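Local coordinates for uncharacterized protein Rv2866 (Mycobacterium tuberculosis, PDB 3G5O), which acts as the RNase toxin of a type II toxin-antitoxin pair, cleaving preferentially at the 3'-end of purine ribonucleotides until its cognate antitoxin neutralises it, at residues T74-Y79 against I90-R96; Y18-T23 against T86-L91; P53-G57 against F68-R72. All coordinates share one frame; numbering follows the deposited sequence. Where two conformers were deposited one is given.

Contact 1: residues T74-Y79 against I90-R96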
loop_
_atom_site.group_PDB
_atom_site.type_symbol
_atom_site.label_atom_id
_atom_site.label_comp_id
_atom_site.label_asym_id
_atom_site.label_seq_id
_atom_site.Cartn_x
_atom_site.Cartn_y
_atom_site.Cartn_z
ATOM N N THR C 74 -14.415 13.330 6.464
ATOM C CA THR C 74 -14.283 12.753 5.138
ATOM C C THR C 74 -13.161 13.390 4.334
ATOM O O THR C 74 -12.952 13.013 3.178
ATOM C CB THR C 74 -15.589 12.889 4.343
ATOM O OG1 THR C 74 -16.045 14.238 4.467
ATOM C CG2 THR C 74 -16.668 11.910 4.952
ATOM N N TYR C 75 -12.453 14.359 4.915
ATOM C CA TYR C 75 -11.265 14.884 4.209
ATOM C C TYR C 75 -9.918 14.457 4.796
ATOM O O TYR C 75 -9.788 14.162 6.026
ATOM C CB TYR C 75 -11.325 16.400 3.963
ATOM C CG TYR C 75 -11.267 17.245 5.213
ATOM C CD1 TYR C 75 -10.044 17.506 5.823
ATOM C CD2 TYR C 75 -12.431 17.746 5.802
ATOM C CE1 TYR C 75 -9.974 18.280 6.955
ATOM C CE2 TYR C 75 -12.368 18.549 6.989
ATOM C CZ TYR C 75 -11.111 18.806 7.526
ATOM O OH TYR C 75 -10.945 19.524 8.699
ATOM N N ARG C 76 -8.923 14.428 3.906
ATOM C CA ARG C 76 -7.551 14.140 4.275
ATOM C C ARG C 76 -6.562 15.114 3.681
ATOM O O ARG C 76 -6.722 15.580 2.546
ATOM C CB ARG C 76 -7.152 12.720 3.864
ATOM C CG ARG C 76 -7.835 11.615 4.684
ATOM C CD ARG C 76 -7.573 10.276 3.963
ATOM N NE ARG C 76 -7.821 9.114 4.810
ATOM C CZ ARG C 76 -9.001 8.495 4.933
ATOM N NH1 ARG C 76 -10.066 8.933 4.259
ATOM N NH2 ARG C 76 -9.107 7.418 5.723
ATOM N N LEU C 77 -5.524 15.413 4.443
ATOM C CA LEU C 77 -4.420 16.203 3.923
ATOM C C LEU C 77 -3.217 15.307 3.910
ATOM O O LEU C 77 -2.996 14.556 4.877
ATOM C CB LEU C 77 -4.128 17.379 4.856
ATOM C CG LEU C 77 -5.066 18.569 4.679
ATOM C CD1 LEU C 77 -6.451 18.174 5.217
ATOM C CD2 LEU C 77 -4.609 19.789 5.442
ATOM N N LEU C 78 -2.442 15.417 2.844
ATOM C CA LEU C 78 -1.148 14.739 2.706
ATOM C C LEU C 78 -0.055 15.796 2.859
ATOM O O LEU C 78 -0.068 16.816 2.168
ATOM C CB LEU C 78 -1.025 14.097 1.321
ATOM C CG LEU C 78 0.264 13.312 0.992
ATOM C CD1 LEU C 78 0.264 12.036 1.827
ATOM C CD2 LEU C 78 0.337 12.978 -0.523
ATOM N N TYR C 79 0.924 15.566 3.723
ATOM C CA TYR C 79 1.865 16.660 4.029
ATOM C C TYR C 79 3.255 16.200 4.399
ATOM O O TYR C 79 3.439 15.015 4.628
ATOM C CB TYR C 79 1.325 17.589 5.121
ATOM C CG TYR C 79 0.961 16.924 6.408
ATOM C CD1 TYR C 79 1.822 16.988 7.502
ATOM C CD2 TYR C 79 -0.257 16.237 6.553
ATOM C CE1 TYR C 79 1.488 16.387 8.733
ATOM C CE2 TYR C 79 -0.600 15.626 7.768
ATOM C CZ TYR C 79 0.274 15.720 8.860
ATOM O OH TYR C 79 -0.060 15.127 10.071
ATOM N N ILE C 90 1.704 21.190 2.766
ATOM C CA ILE C 90 0.607 20.356 2.298
ATOM C C ILE C 90 0.811 20.087 0.816
ATOM O O ILE C 90 0.892 21.027 0.033
ATOM C CB ILE C 90 -0.753 21.096 2.433
ATOM C CG1 ILE C 90 -0.876 21.748 3.814
ATOM C CG2 ILE C 90 -1.941 20.148 2.121
ATOM C CD1 ILE C 90 -0.837 20.744 4.935
ATOM N N LEU C 91 0.842 18.815 0.448
ATOM C CA LEU C 91 1.046 18.348 -0.917
ATOM C C LEU C 91 -0.285 18.117 -1.610
ATOM O O LEU C 91 -0.409 18.435 -2.791
ATOM C CB LEU C 91 1.808 16.998 -0.896
ATOM C CG LEU C 91 3.071 17.003 -0.034
ATOM C CD1 LEU C 91 3.690 15.638 -0.162
ATOM C CD2 LEU C 91 4.133 18.154 -0.387
ATOM N N ARG C 92 -1.260 17.583 -0.877
ATOM C CA ARG C 92 -2.559 17.216 -1.440
ATOM C C ARG C 92 -3.667 17.356 -0.406
ATOM O O ARG C 92 -3.451 17.186 0.822
ATOM C CB ARG C 92 -2.575 15.748 -1.933
ATOM C CG ARG C 92 -1.546 15.363 -3.054
ATOM C CD ARG C 92 -1.900 16.013 -4.414
ATOM N NE ARG C 92 -3.298 15.789 -4.817
ATOM C CZ ARG C 92 -3.709 14.716 -5.514
ATOM N NH1 ARG C 92 -2.852 13.771 -5.883
ATOM N NH2 ARG C 92 -4.985 14.585 -5.845
ATOM N N VAL C 93 -4.873 17.596 -0.913
ATOM C CA VAL C 93 -6.094 17.573 -0.080
ATOM C C VAL C 93 -7.111 16.711 -0.827
ATOM O O VAL C 93 -7.293 16.841 -2.069
ATOM C CB VAL C 93 -6.677 18.999 0.137
ATOM C CG1 VAL C 93 -7.932 18.928 1.042
ATOM C CG2 VAL C 93 -5.631 19.891 0.785
ATOM N N ASP C 94 -7.765 15.818 -0.107
ATOM C CA ASP C 94 -8.764 14.972 -0.758
ATOM C C ASP C 94 -10.016 14.875 0.133
ATOM O O ASP C 94 -9.904 14.812 1.387
ATOM C CB ASP C 94 -8.202 13.588 -1.018
ATOM C CG ASP C 94 -8.987 12.826 -2.129
ATOM O OD1 ASP C 94 -9.116 13.337 -3.277
ATOM O OD2 ASP C 94 -9.450 11.729 -1.849
ATOM N N HIS C 95 -11.167 14.831 -0.513
ATOM C CA HIS C 95 -12.436 14.694 0.184
ATOM C C HIS C 95 -13.217 13.580 -0.469
ATOM O O HIS C 95 -13.378 13.581 -1.691
ATOM C CB HIS C 95 -13.263 15.981 0.072
ATOM C CG HIS C 95 -14.669 15.808 0.552
ATOM N ND1 HIS C 95 -15.747 15.789 -0.304
ATOM C CD2 HIS C 95 -15.160 15.581 1.791
ATOM C CE1 HIS C 95 -16.853 15.585 0.394
ATOM N NE2 HIS C 95 -16.524 15.438 1.666
ATOM N N ARG C 96 -13.676 12.626 0.344
ATOM C CA ARG C 96 -14.469 11.501 -0.162
ATOM C C ARG C 96 -15.637 11.312 0.765
ATOM O O ARG C 96 -15.458 10.803 1.885
ATOM C CB ARG C 96 -13.666 10.195 -0.156
ATOM C CG ARG C 96 -12.466 10.162 -1.051
ATOM C CD ARG C 96 -12.754 9.997 -2.557
ATOM N NE ARG C 96 -11.631 10.577 -3.327
ATOM C CZ ARG C 96 -11.721 11.078 -4.563
ATOM N NH1 ARG C 96 -12.875 11.051 -5.234
ATOM N NH2 ARG C 96 -10.643 11.607 -5.144
#

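Contact 2: residues Y18-T23 against T86-L91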
loop_
_atom_site.group_PDB
_atom_site.type_symbol
_atom_site.label_atom_id
_atom_site.label_comp_id
_atom_site.label_asym_id
_atom_site.label_seq_id
_atom_site.Cartn_x
_atom_site.Cartn_y
_atom_site.Cartn_z
ATOM N N TYR C 18 3.918 24.937 13.933
ATOM C CA TYR C 18 4.652 25.029 12.677
ATOM C C TYR C 18 3.965 25.980 11.700
ATOM O O TYR C 18 2.726 26.166 11.723
ATOM C CB TYR C 18 4.814 23.624 12.086
ATOM C CG TYR C 18 5.922 22.828 12.728
ATOM C CD1 TYR C 18 6.311 23.065 14.075
ATOM C CD2 TYR C 18 6.618 21.858 12.000
ATOM C CE1 TYR C 18 7.362 22.325 14.674
ATOM C CE2 TYR C 18 7.636 21.103 12.592
ATOM C CZ TYR C 18 8.011 21.335 13.918
ATOM O OH TYR C 18 9.045 20.593 14.471
ATOM N N THR C 19 4.765 26.617 10.856
ATOM C CA THR C 19 4.237 27.419 9.763
ATOM C C THR C 19 3.719 26.486 8.655
ATOM O O THR C 19 4.454 25.651 8.179
ATOM C CB THR C 19 5.363 28.282 9.137
ATOM O OG1 THR C 19 5.949 29.068 10.165
ATOM C CG2 THR C 19 4.840 29.209 8.016
ATOM N N VAL C 20 2.477 26.666 8.235
ATOM C CA VAL C 20 1.843 25.728 7.285
ATOM C C VAL C 20 1.796 26.429 5.948
ATOM O O VAL C 20 1.465 27.626 5.875
ATOM C CB VAL C 20 0.412 25.304 7.731
ATOM C CG1 VAL C 20 -0.319 24.507 6.569
ATOM C CG2 VAL C 20 0.476 24.450 8.976
ATOM N N ARG C 21 2.172 25.704 4.892
ATOM C CA ARG C 21 2.202 26.254 3.539
ATOM C C ARG C 21 1.503 25.238 2.639
ATOM O O ARG C 21 1.572 24.024 2.903
ATOM C CB ARG C 21 3.653 26.393 3.040
ATOM C CG ARG C 21 4.624 27.179 3.916
ATOM C CD ARG C 21 4.561 28.662 3.683
ATOM N NE ARG C 21 4.874 29.105 2.320
ATOM C CZ ARG C 21 4.826 30.393 1.942
ATOM N NH1 ARG C 21 4.526 31.326 2.839
ATOM N NH2 ARG C 21 5.075 30.758 0.686
ATOM N N PHE C 22 0.882 25.713 1.565
ATOM C CA PHE C 22 0.221 24.828 0.599
ATOM C C PHE C 22 1.062 24.959 -0.661
ATOM O O PHE C 22 1.420 26.089 -1.060
ATOM C CB PHE C 22 -1.213 25.316 0.257
ATOM C CG PHE C 22 -2.275 24.934 1.278
ATOM C CD1 PHE C 22 -3.232 23.972 0.964
ATOM C CD2 PHE C 22 -2.352 25.583 2.502
ATOM C CE1 PHE C 22 -4.221 23.607 1.885
ATOM C CE2 PHE C 22 -3.331 25.239 3.436
ATOM C CZ PHE C 22 -4.286 24.255 3.099
ATOM N N THR C 23 1.350 23.822 -1.284
ATOM C CA THR C 23 1.947 23.795 -2.628
ATOM C C THR C 23 0.858 24.200 -3.629
ATOM O O THR C 23 -0.343 24.228 -3.297
ATOM C CB THR C 23 2.451 22.387 -3.015
ATOM O OG1 THR C 23 1.374 21.440 -2.905
ATOM C CG2 THR C 23 3.615 21.938 -2.111
ATOM N N THR C 86 10.687 24.577 11.241
ATOM C CA THR C 86 9.339 24.506 11.861
ATOM C C THR C 86 8.215 24.806 10.859
ATOM O O THR C 86 7.426 25.765 11.023
ATOM C CB THR C 86 9.209 25.394 13.145
ATOM O OG1 THR C 86 9.455 26.771 12.833
ATOM C CG2 THR C 86 10.159 24.924 14.224
ATOM N N THR C 87 8.183 23.985 9.806
ATOM C CA THR C 87 7.285 24.183 8.692
ATOM C C THR C 87 6.589 22.862 8.338
ATOM O O THR C 87 7.185 21.771 8.462
ATOM C CB THR C 87 8.060 24.780 7.458
ATOM O OG1 THR C 87 8.487 26.115 7.779
ATOM C CG2 THR C 87 7.166 24.885 6.203
ATOM N N VAL C 88 5.319 22.972 7.934
ATOM C CA VAL C 88 4.572 21.863 7.350
ATOM C C VAL C 88 4.163 22.339 5.974
ATOM O O VAL C 88 3.713 23.485 5.848
ATOM C CB VAL C 88 3.305 21.614 8.136
ATOM C CG1 VAL C 88 2.322 20.625 7.357
ATOM C CG2 VAL C 88 3.659 21.108 9.533
ATOM N N VAL C 89 4.300 21.461 4.971
ATOM C CA VAL C 89 3.898 21.731 3.606
ATOM C C VAL C 89 2.895 20.702 3.131
ATOM O O VAL C 89 3.162 19.498 3.148
ATOM C CB VAL C 89 5.109 21.784 2.625
ATOM C CG1 VAL C 89 4.623 22.197 1.233
ATOM C CG2 VAL C 89 6.148 22.825 3.086
ATOM N N ILE C 90 1.704 21.190 2.766
ATOM C CA ILE C 90 0.607 20.356 2.298
ATOM C C ILE C 90 0.811 20.087 0.816
ATOM O O ILE C 90 0.892 21.027 0.033
ATOM C CB ILE C 90 -0.753 21.096 2.433
ATOM C CG1 ILE C 90 -0.876 21.748 3.814
ATOM C CG2 ILE C 90 -1.941 20.148 2.121
ATOM C CD1 ILE C 90 -0.837 20.744 4.935
ATOM N N LEU C 91 0.842 18.815 0.448
ATOM C CA LEU C 91 1.046 18.348 -0.917
ATOM C C LEU C 91 -0.285 18.117 -1.610
ATOM O O LEU C 91 -0.409 18.435 -2.791
ATOM C CB LEU C 91 1.808 16.998 -0.896
ATOM C CG LEU C 91 3.071 17.003 -0.034
ATOM C CD1 LEU C 91 3.690 15.638 -0.162
ATOM C CD2 LEU C 91 4.133 18.154 -0.387
#

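Contact 3: residues P53-G57 against F68-R72. With TRS (2-amino-2-hydroxymethyl-propane-1,3-diol), chain I.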
loop_
_atom_site.group_PDB
_atom_site.type_symbol
_atom_site.label_atom_id
_atom_site.label_comp_id
_atom_site.label_asym_id
_atom_site.label_seq_id
_atom_site.Cartn_x
_atom_site.Cartn_y
_atom_site.Cartn_z
ATOM N N PRO C 53 1.422 18.748 14.244
ATOM C CA PRO C 53 1.524 18.082 12.932
ATOM C C PRO C 53 1.767 16.595 13.052
ATOM O O PRO C 53 1.341 15.828 12.168
ATOM C CB PRO C 53 2.730 18.757 12.268
ATOM C CG PRO C 53 3.397 19.568 13.330
ATOM C CD PRO C 53 2.435 19.810 14.419
ATOM N N LEU C 54 2.463 16.174 14.113
ATOM C CA LEU C 54 2.616 14.725 14.362
ATOM C C LEU C 54 1.390 14.094 14.982
ATOM O O LEU C 54 1.044 12.980 14.636
ATOM C CB LEU C 54 3.872 14.362 15.196
ATOM C CG LEU C 54 5.216 14.541 14.458
ATOM C CD1 LEU C 54 6.407 14.533 15.429
ATOM C CD2 LEU C 54 5.430 13.524 13.296
ATOM N N ARG C 55 0.706 14.767 15.890
ATOM C CA ARG C 55 -0.370 14.049 16.585
ATOM C C ARG C 55 -1.628 13.874 15.727
ATOM O O ARG C 55 -2.365 12.910 15.904
ATOM C CB ARG C 55 -0.688 14.670 17.967
ATOM C CG ARG C 55 0.517 14.698 18.959
ATOM C CD ARG C 55 0.512 13.546 20.029
ATOM N NE ARG C 55 1.880 13.155 20.459
ATOM C CZ ARG C 55 2.202 12.520 21.601
ATOM N NH1 ARG C 55 1.275 12.204 22.500
ATOM N NH2 ARG C 55 3.474 12.204 21.863
ATOM N N VAL C 56 -1.867 14.777 14.780
ATOM C CA VAL C 56 -3.126 14.696 14.028
ATOM C C VAL C 56 -3.034 13.745 12.824
ATOM O O VAL C 56 -4.037 13.463 12.203
ATOM C CB VAL C 56 -3.603 16.072 13.555
ATOM C CG1 VAL C 56 -3.829 16.983 14.753
ATOM C CG2 VAL C 56 -2.584 16.707 12.562
ATOM N N GLY C 57 -1.830 13.317 12.456
ATOM C CA GLY C 57 -1.713 12.468 11.286
ATOM C C GLY C 57 -0.897 11.232 11.579
ATOM O O GLY C 57 -0.432 11.070 12.712
ATOM N N PHE C 68 2.910 12.352 5.447
ATOM C CA PHE C 68 1.966 12.072 6.525
ATOM C C PHE C 68 0.568 12.317 5.995
ATOM O O PHE C 68 0.380 13.163 5.098
ATOM C CB PHE C 68 2.195 13.025 7.710
ATOM C CG PHE C 68 3.510 12.808 8.397
ATOM C CD1 PHE C 68 3.577 12.071 9.585
ATOM C CD2 PHE C 68 4.688 13.337 7.856
ATOM C CE1 PHE C 68 4.824 11.851 10.221
ATOM C CE2 PHE C 68 5.930 13.107 8.486
ATOM C CZ PHE C 68 5.993 12.376 9.653
ATOM N N SER C 69 -0.407 11.631 6.587
ATOM C CA SER C 69 -1.799 11.816 6.228
ATOM C C SER C 69 -2.595 12.171 7.478
ATOM O O SER C 69 -2.553 11.436 8.473
ATOM C CB SER C 69 -2.338 10.516 5.640
ATOM O OG SER C 69 -3.699 10.687 5.256
ATOM N N ALA C 70 -3.336 13.273 7.442
ATOM C CA ALA C 70 -4.210 13.581 8.569
ATOM C C ALA C 70 -5.656 13.563 8.061
ATOM O O ALA C 70 -5.948 14.151 7.027
ATOM C CB ALA C 70 -3.871 14.967 9.163
ATOM N N ARG C 71 -6.544 12.914 8.792
ATOM C CA ARG C 71 -7.954 12.817 8.407
ATOM C C ARG C 71 -8.797 13.531 9.444
ATOM O O ARG C 71 -8.568 13.331 10.671
ATOM C CB ARG C 71 -8.391 11.334 8.333
ATOM C CG ARG C 71 -9.858 11.146 7.950
ATOM C CD ARG C 71 -10.283 9.648 7.906
ATOM N NE ARG C 71 -10.404 9.117 9.258
ATOM C CZ ARG C 71 -11.452 9.325 10.070
ATOM N NH1 ARG C 71 -12.512 10.033 9.659
ATOM N NH2 ARG C 71 -11.449 8.799 11.303
ATOM N N ARG C 72 -9.753 14.336 8.969
ATOM C CA ARG C 72 -10.888 14.821 9.783
ATOM C C ARG C 72 -12.194 14.559 9.028
ATOM O O ARG C 72 -12.417 15.112 7.954
ATOM C CB ARG C 72 -10.773 16.324 10.120
ATOM C CG ARG C 72 -9.609 16.709 11.033
ATOM C CD ARG C 72 -9.911 16.243 12.458
ATOM N NE ARG C 72 -8.761 16.348 13.366
ATOM C CZ ARG C 72 -8.503 17.427 14.104
ATOM N NH1 ARG C 72 -9.292 18.506 14.013
ATOM N NH2 ARG C 72 -7.443 17.440 14.913
HETATM C C TRS I . -5.349 9.471 11.067
HETATM C C1 TRS I . -4.257 9.195 12.114
HETATM C C2 TRS I . -6.205 10.645 11.506
HETATM C C3 TRS I . -6.177 8.205 10.860
HETATM N N TRS I . -4.753 9.796 9.753
HETATM O O1 TRS I . -4.126 10.145 13.148
HETATM O O2 TRS I . -5.504 11.808 11.159
HETATM O O3 TRS I . -5.453 7.130 11.425
HETATM O O HOH W 1 -6.601 14.246 12.328
#

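Contact 1: residues T74-Y79 against I90-R96
L77 and I90 meet by their methyl ends: CD2 of L77 and CD1 of I90 come within 3.9 Å as the two side chains slant across each other. The same CD1 of I90 also reaches Y79 CB at 3.8 Å, so one methyl fills the angle between two residues of 75-79. These CD1 contacts hold for the I90 conformer described, one of two, in which CG1 stands beside the backbone N (chi1 -47°) and the chain bends again at chi2. L77 runs alongside V93 in the same direction, more loosely. Y79 and Y75 start on this face and then swing their rings away from 90-96, Y79 onto L49 and Y75 onto F44 of helix 35-51. At the far end H95 and T74 lie side by side, T74 OG1 at the edge of the imidazole and 3.1 Å from H95 NE2. The other face carries R76, L78, R92 and D94. CD2 of L78 lies 4.0 Å from the aliphatic CG of R92, whose doubly bent chain carries the guanidinium off to D29. D94 holds R96 by a salt bridge, OD2 receiving NE at 2.9 Å on its syn side; it also bonds Y60 of the Rv2865 chain, while R76 pairs with E57 of that chain. Between the faces runs an antiparallel ladder, with R76 N to D94 O at 2.7 Å and the return bond from D94 N. L78 O accepts L91 N at 2.8 Å and, weakly, R92 N at 3.4 Å. L91 and R92 thus both face L78, a classic beta bulge in the hairpin of strands 75-82 and 87-95, in the central sheet of this RelE-family toxin, with one face against a helix and the other against the antitoxin.

Contact 2: residues Y18-T23 against T86-L91
Strands 19-23 and 87-91 run parallel, their axes 4.6 Å apart and inclined by 21°, with T19, V20, R21 and F22 level with T87, V88, V89 and I90. T19 and R21 each bond through both N and O: T19 O takes V88 N at 2.8 Å and R21 O takes I90 N at the same length, the last almost straight at 171°. Before the strand begins, Y18 lays its ring flat over T86. The CA of T86 sits 3.7 Å from the ring centroid and nearly on its normal, a CH-pi contact, while the phenol oxygen reaches D83. On one face of the sheet V20, V88, F22 and I90 form an apolar layer: in the I90 conformer described, V20 CG1 meets I90 CG1 at 3.9 Å, and the F22 ring takes that CG1 over the centre of its face, 4.1 Å from the centroid. V20 and F22 then rest on helix 35-51. The reverse face is more polar. R21 touches T87 CG2 with its CG alone; two bends carry the guanidinium away to T83 of the Rv2865 chain. At the C-terminal end T23 N bonds I90 O at 3.1 Å, and T23 CG2 presses on V89 CG1 at 3.5 Å. With OG1 between backbone N and carbonyl carbon (chi1 56°), T23, at the N-cap of helix 24-30, accepts A26 N on OG1, which also bonds T25 OG1. The chemistry is therefore divided: an apolar face buried beneath a helix, a mixed face toward the antitoxin, and an edge strand whose F22 and T23 extend the sheet into that partner.

Contact 3: residues P53-G57 against F68-R72
A water bridges V56 and strand 68-72 beside a bound buffer molecule, at the point where V56 touches A70. O2 of the Tris molecule (TRS), probably from the crystallisation liquor, accepts R71 N at 2.8 Å in an almost straight bond of 172°; its approach to V56 O is doubtfully short. The TRS amine gives a further bond to S69 O at 3.0 Å. Beside it the water donates to V56 O and to R71 O, each at 2.7 Å, and accepts from R72 NE, so it ties the carbonyl of V56 to the strand. Direct side-chain contact is mostly apolar. L54, with CG beside its backbone N (chi1 -71°), extends its chain so that CD2 reaches F68 CE1 at 3.6 Å, approaching the ring obliquely. V56 splits its two methyls between two neighbours: CG2 lies 4.0 Å from A70 CB, and CG1 touches R72 NH2 at 3.6 Å. V56 and R72 cross at about a right angle, the arginine chain turning at chi2 to bring NH2 beside V56 CG1, which meets the group obliquely; its NH1 forms a salt bridge with D48. Next along the chain, G57 passes close to the strand, its CA 3.9 Å from the CA of A70, and the lack of a side chain lets the backbones come this near. S69 points away from the loop, and its hydroxyl bonds E57 and W61 of the Rv2865 chain. TRS too is held by E53 of that chain, so it sits at the toxin-antitoxin boundary. The loop leads from helix 35-51 into strand 57-59; V56, A70 and R72 all pack on F44 of that helix, while F68 and A70 lean on I81 and Y79 of strand 75-82, respectively.

In the fold
All three contacts reach one mixed sheet, ordered 19-23, 87-95, 75-82, 68-72, 57-59. Contacts 1 and 2 share I90 and L91, and their centres lie about 13 Å apart; V93 CG2 also meets F22 CE1 at 4.1 Å. Contact 3 lies about 10 Å, centre to centre, from contact 1, and Y79 links them: its OH is 2.6 Å from P53 O and its N 2.8 Å from F68 O. V88 CG2 against P53 CB, 3.7 Å, connects contacts 2 and 3. The TRS molecule of contact 3 lies about 6 Å from the side chain of R76, and the antitoxin chain Rv2865 reaches all three contacts.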